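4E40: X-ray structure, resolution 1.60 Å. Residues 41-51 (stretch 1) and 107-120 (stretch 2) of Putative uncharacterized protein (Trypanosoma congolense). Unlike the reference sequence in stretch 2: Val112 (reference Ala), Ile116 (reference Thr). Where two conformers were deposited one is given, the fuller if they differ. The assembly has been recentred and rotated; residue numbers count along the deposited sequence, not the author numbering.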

# COMPACT_ATOMS: atom_id res chain seq x y z
N ILE A 41 1.78 7.90 1.68
CA ILE A 41 3.21 8.16 1.95
C ILE A 41 4.16 7.28 1.10
O ILE A 41 5.05 7.84 0.40
CB ILE A 41 3.50 8.09 3.48
CG1 ILE A 41 2.68 9.11 4.25
CG2 ILE A 41 4.96 8.46 3.75
CD1 ILE A 41 2.66 10.49 3.63
N ARG A 42 4.00 5.97 1.13
CA ARG A 42 4.84 5.06 0.32
C ARG A 42 4.79 5.39 -1.17
O ARG A 42 5.84 5.52 -1.84
CB ARG A 42 4.37 3.62 0.53
CG ARG A 42 5.27 2.55 -0.02
CD ARG A 42 6.35 2.21 1.03
NE ARG A 42 7.41 3.18 0.98
CZ ARG A 42 8.60 3.04 1.55
NH1 ARG A 42 8.90 1.94 2.23
NH2 ARG A 42 9.52 3.99 1.39
N ASN A 43 3.58 5.52 -1.69
CA ASN A 43 3.41 5.74 -3.12
C ASN A 43 4.18 7.00 -3.51
O ASN A 43 4.73 7.07 -4.62
CB ASN A 43 1.89 5.87 -3.46
CG ASN A 43 1.61 5.77 -4.97
OD1 ASN A 43 2.32 5.08 -5.74
ND2 ASN A 43 0.61 6.46 -5.40
N ALA A 44 4.28 7.95 -2.59
CA ALA A 44 4.96 9.23 -2.86
C ALA A 44 6.48 9.09 -2.91
O ALA A 44 7.16 9.98 -3.42
CB ALA A 44 4.57 10.30 -1.83
N THR A 45 6.99 7.98 -2.41
CA THR A 45 8.44 7.70 -2.51
C THR A 45 8.81 7.04 -3.85
O THR A 45 9.99 6.88 -4.18
CB THR A 45 8.94 6.74 -1.41
OG1 THR A 45 8.47 5.39 -1.67
CG2 THR A 45 8.54 7.21 -0.03
N THR A 46 7.82 6.59 -4.61
CA THR A 46 8.20 5.64 -5.65
C THR A 46 8.90 6.26 -6.84
O THR A 46 9.67 5.57 -7.53
CB THR A 46 7.05 4.69 -6.06
OG1 THR A 46 5.98 5.42 -6.69
CG2 THR A 46 6.57 3.90 -4.82
N GLU A 47 8.63 7.54 -7.10
CA GLU A 47 9.28 8.21 -8.23
C GLU A 47 10.78 8.32 -7.90
O GLU A 47 11.64 8.15 -8.81
CB GLU A 47 8.63 9.57 -8.51
CG GLU A 47 9.17 10.33 -9.71
CD GLU A 47 8.71 11.79 -9.76
OE1 GLU A 47 9.13 12.52 -10.69
OE2 GLU A 47 7.95 12.23 -8.86
N PHE A 48 11.10 8.57 -6.62
CA PHE A 48 12.51 8.58 -6.16
C PHE A 48 13.21 7.20 -6.32
O PHE A 48 14.36 7.15 -6.76
CB PHE A 48 12.62 9.07 -4.71
CG PHE A 48 13.99 8.87 -4.08
CD1 PHE A 48 15.01 9.81 -4.29
CD2 PHE A 48 14.25 7.75 -3.28
CE1 PHE A 48 16.27 9.62 -3.71
CE2 PHE A 48 15.51 7.56 -2.71
CZ PHE A 48 16.52 8.50 -2.92
N SER A 49 12.53 6.12 -5.93
CA SER A 49 13.08 4.74 -6.04
C SER A 49 13.24 4.30 -7.44
O SER A 49 14.29 3.69 -7.79
CB SER A 49 12.18 3.74 -5.34
OG SER A 49 11.98 4.20 -4.04
N ARG A 50 12.24 4.63 -8.26
CA ARG A 50 12.30 4.38 -9.67
C ARG A 50 13.50 5.11 -10.28
O ARG A 50 14.31 4.49 -10.97
CB ARG A 50 10.98 4.77 -10.36
CG ARG A 50 10.85 4.29 -11.77
CD ARG A 50 9.35 3.99 -12.08
NE ARG A 50 9.21 3.13 -13.28
CZ ARG A 50 8.09 2.64 -13.85
NH1 ARG A 50 8.20 1.89 -15.00
NH2 ARG A 50 6.90 2.91 -13.35
N LYS A 51 13.67 6.40 -9.96
CA LYS A 51 14.79 7.18 -10.46
C LYS A 51 16.12 6.62 -9.93
O LYS A 51 17.05 6.57 -10.72
CB LYS A 51 14.62 8.67 -10.11
CG LYS A 51 13.92 9.39 -11.26
CD LYS A 51 13.22 10.67 -10.82
CE LYS A 51 12.59 11.36 -12.02
NZ LYS A 51 11.34 12.03 -11.59
N ILE A 107 12.92 -5.93 -11.33
CA ILE A 107 12.10 -6.20 -10.17
C ILE A 107 11.65 -4.91 -9.50
O ILE A 107 10.44 -4.84 -9.12
CB ILE A 107 12.81 -7.10 -9.15
CG1 ILE A 107 12.94 -8.46 -9.76
CG2 ILE A 107 11.96 -7.20 -7.84
CD1 ILE A 107 13.86 -9.39 -8.97
N VAL A 108 12.52 -3.92 -9.35
CA VAL A 108 12.19 -2.61 -8.78
C VAL A 108 11.04 -1.99 -9.60
O VAL A 108 10.07 -1.48 -9.03
CB VAL A 108 13.38 -1.65 -8.76
CG1 VAL A 108 12.88 -0.21 -8.37
CG2 VAL A 108 14.40 -2.16 -7.74
N ALA A 109 11.12 -2.08 -10.91
CA ALA A 109 10.07 -1.47 -11.75
C ALA A 109 8.77 -2.16 -11.51
O ALA A 109 7.70 -1.49 -11.49
CB ALA A 109 10.46 -1.65 -13.25
N LYS A 110 8.79 -3.50 -11.37
CA LYS A 110 7.57 -4.29 -11.17
C LYS A 110 6.92 -3.87 -9.85
O LYS A 110 5.69 -3.70 -9.80
CB LYS A 110 7.83 -5.80 -11.17
CG LYS A 110 8.21 -6.36 -12.55
CD LYS A 110 8.60 -7.85 -12.53
CE LYS A 110 9.10 -8.34 -13.91
NZ LYS A 110 8.29 -7.81 -15.04
N LYS A 111 7.76 -3.69 -8.83
CA LYS A 111 7.21 -3.33 -7.49
C LYS A 111 6.66 -1.94 -7.49
O LYS A 111 5.65 -1.67 -6.77
CB LYS A 111 8.26 -3.49 -6.36
CG LYS A 111 8.80 -4.88 -6.26
CD LYS A 111 7.82 -5.99 -6.00
CE LYS A 111 8.48 -7.29 -6.41
NZ LYS A 111 7.79 -8.45 -5.81
N VAL A 112 7.34 -1.02 -8.16
CA VAL A 112 6.83 0.34 -8.27
C VAL A 112 5.43 0.28 -8.91
O VAL A 112 4.49 0.91 -8.43
CB VAL A 112 7.70 1.20 -9.14
CG1 VAL A 112 7.01 2.49 -9.62
CG2 VAL A 112 9.03 1.53 -8.38
N ASN A 113 5.31 -0.45 -10.01
CA ASN A 113 3.99 -0.55 -10.69
C ASN A 113 2.95 -1.21 -9.82
O ASN A 113 1.76 -0.75 -9.81
CB ASN A 113 4.16 -1.24 -12.06
CG ASN A 113 4.82 -0.32 -13.09
OD1 ASN A 113 4.71 0.89 -13.00
ND2 ASN A 113 5.51 -0.89 -14.03
N GLU A 114 3.35 -2.23 -9.04
CA GLU A 114 2.42 -2.89 -8.14
C GLU A 114 1.94 -1.91 -7.08
O GLU A 114 0.73 -1.89 -6.76
CB GLU A 114 3.02 -4.12 -7.48
CG GLU A 114 3.13 -5.21 -8.57
CD GLU A 114 3.88 -6.49 -8.17
OE1 GLU A 114 4.57 -6.50 -7.15
OE2 GLU A 114 3.82 -7.48 -8.96
N ILE A 115 2.85 -1.10 -6.53
CA ILE A 115 2.44 -0.13 -5.50
C ILE A 115 1.47 0.91 -6.07
O ILE A 115 0.50 1.32 -5.38
CB ILE A 115 3.69 0.55 -4.89
CG1 ILE A 115 4.39 -0.49 -4.00
CG2 ILE A 115 3.33 1.81 -4.10
CD1 ILE A 115 5.83 -0.08 -3.61
N ILE A 116 1.75 1.36 -7.28
CA ILE A 116 0.88 2.38 -7.92
C ILE A 116 -0.51 1.78 -8.06
O ILE A 116 -1.52 2.45 -7.70
CB ILE A 116 1.45 2.83 -9.29
CG1 ILE A 116 2.70 3.71 -9.07
CG2 ILE A 116 0.35 3.53 -10.13
CD1 ILE A 116 3.53 3.95 -10.36
N GLU A 117 -0.60 0.55 -8.59
CA GLU A 117 -1.94 -0.09 -8.78
C GLU A 117 -2.68 -0.31 -7.45
O GLU A 117 -3.90 0.01 -7.31
CB GLU A 117 -1.76 -1.44 -9.53
CG GLU A 117 -3.07 -2.26 -9.64
CD GLU A 117 -2.80 -3.78 -9.85
OE1 GLU A 117 -1.63 -4.27 -9.74
OE2 GLU A 117 -3.78 -4.52 -10.10
N LEU A 118 -1.95 -0.79 -6.44
CA LEU A 118 -2.56 -1.13 -5.13
C LEU A 118 -3.01 0.12 -4.45
O LEU A 118 -4.09 0.12 -3.81
CB LEU A 118 -1.50 -1.80 -4.24
CG LEU A 118 -1.24 -3.25 -4.70
CD1 LEU A 118 0.04 -3.68 -4.00
CD2 LEU A 118 -2.39 -4.12 -4.22
N THR A 119 -2.23 1.19 -4.59
CA THR A 119 -2.58 2.44 -3.88
C THR A 119 -3.80 3.10 -4.52
O THR A 119 -4.68 3.64 -3.82
CB THR A 119 -1.38 3.39 -3.81
OG1 THR A 119 -0.33 2.72 -3.11
CG2 THR A 119 -1.75 4.65 -3.02
N ALA A 120 -3.89 3.04 -5.86
CA ALA A 120 -5.09 3.56 -6.55
C ALA A 120 -6.34 2.78 -6.13
O ALA A 120 -7.41 3.36 -5.85
CB ALA A 120 -4.87 3.47 -8.09
O HOH W 1 -1.48 5.27 -7.38

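The two stretches are helical segments of one chain that run nearly antiparallel, their N-to-C directions 151° apart, with axes approaching to 9.7 Å. Asn43 lies across from Ile116, Thr46 from Val112 and Arg50 from Ala109, so successive turns of one helix meet successive turns of the other. The contact buries 507 Å², both sides summed, and is mostly van der Waals packing. Arg50, Asn43 and Val112 contribute the most surface.

Arg50 covers 94 Å², the largest share. Its CA-to-CB bond points sideways, but an extended chain, with chi1 and chi3 both t and chi2 at 148°, brings its end nearer to the second helix. On the way, the aliphatic part packs against Val112, with Arg50 CD 3.7 Å from Val112 CG1. Beyond it, Arg50 NH2 donates a hydrogen bond to Asn113 OD1 at 3.0 Å; the N-H...O angle of 127° makes it weak. It is the only direct hydrogen bond between the stretches. Asn113 also starts sideways, but its end comes nearer to the first helix, so two polar side chains meet at the margin of the contact. Arginine suits this position because its methylenes can cover a hydrophobic neighbour while its charged group stays at the partly exposed edge.

Val112, which replaces the alanine of the reference sequence, is buried and directed toward the first helix. In its t rotamer it places both methyls near that helix: Val112 CG1 meets Arg50 and also lies 4.2 Å from Thr46 CB, while Val112 CG2 lies 4.2 Å from Thr46 O. Thr46 is a fitting partner, also buried and pointing toward the contact. Its hydroxyl is satisfied within its own helix, Thr46 OG1 donating to Asn43 O at 2.9 Å, and its methyl is free to pack, with Thr46 CG2 3.9 Å from Ile115 CG2. The threonine thus presents a nonpolar surface without leaving its hydroxyl unpaired.

At the other end of the contact, Asn43 covers 72 Å². Its side chain leaves sideways with chi1 t and lies against three residues of the second helix. Asn43 OD1 is 3.8 Å from Ile115 CG2 and 3.6 Å from Ile116 CG1, whereas Asn43 ND2 is 3.8 Å from Thr119 CG2. These are packing contacts, but the amide also finds a polar link: Asn43 ND2 donates a weak hydrogen bond of 3.1 Å to water 1, which in turn donates to Ile116 O at 2.8 Å. The water therefore bridges the two helices. Ile116, where the reference has threonine, adds its flank to this exposed margin. Thr119 resembles Thr46 in pairing its hydroxyl internally, Thr119 OG1 donating to Ile115 O at 2.8 Å, while its methyl faces Asn43.

Ile115 and Val108 extend the nonpolar surface. Buried Ile115 points toward the first helix, and Ile115 CD1 reaches 4.5 Å from Arg42 CG; Val108 CG1 lies 4.2 Å from Ser49 O.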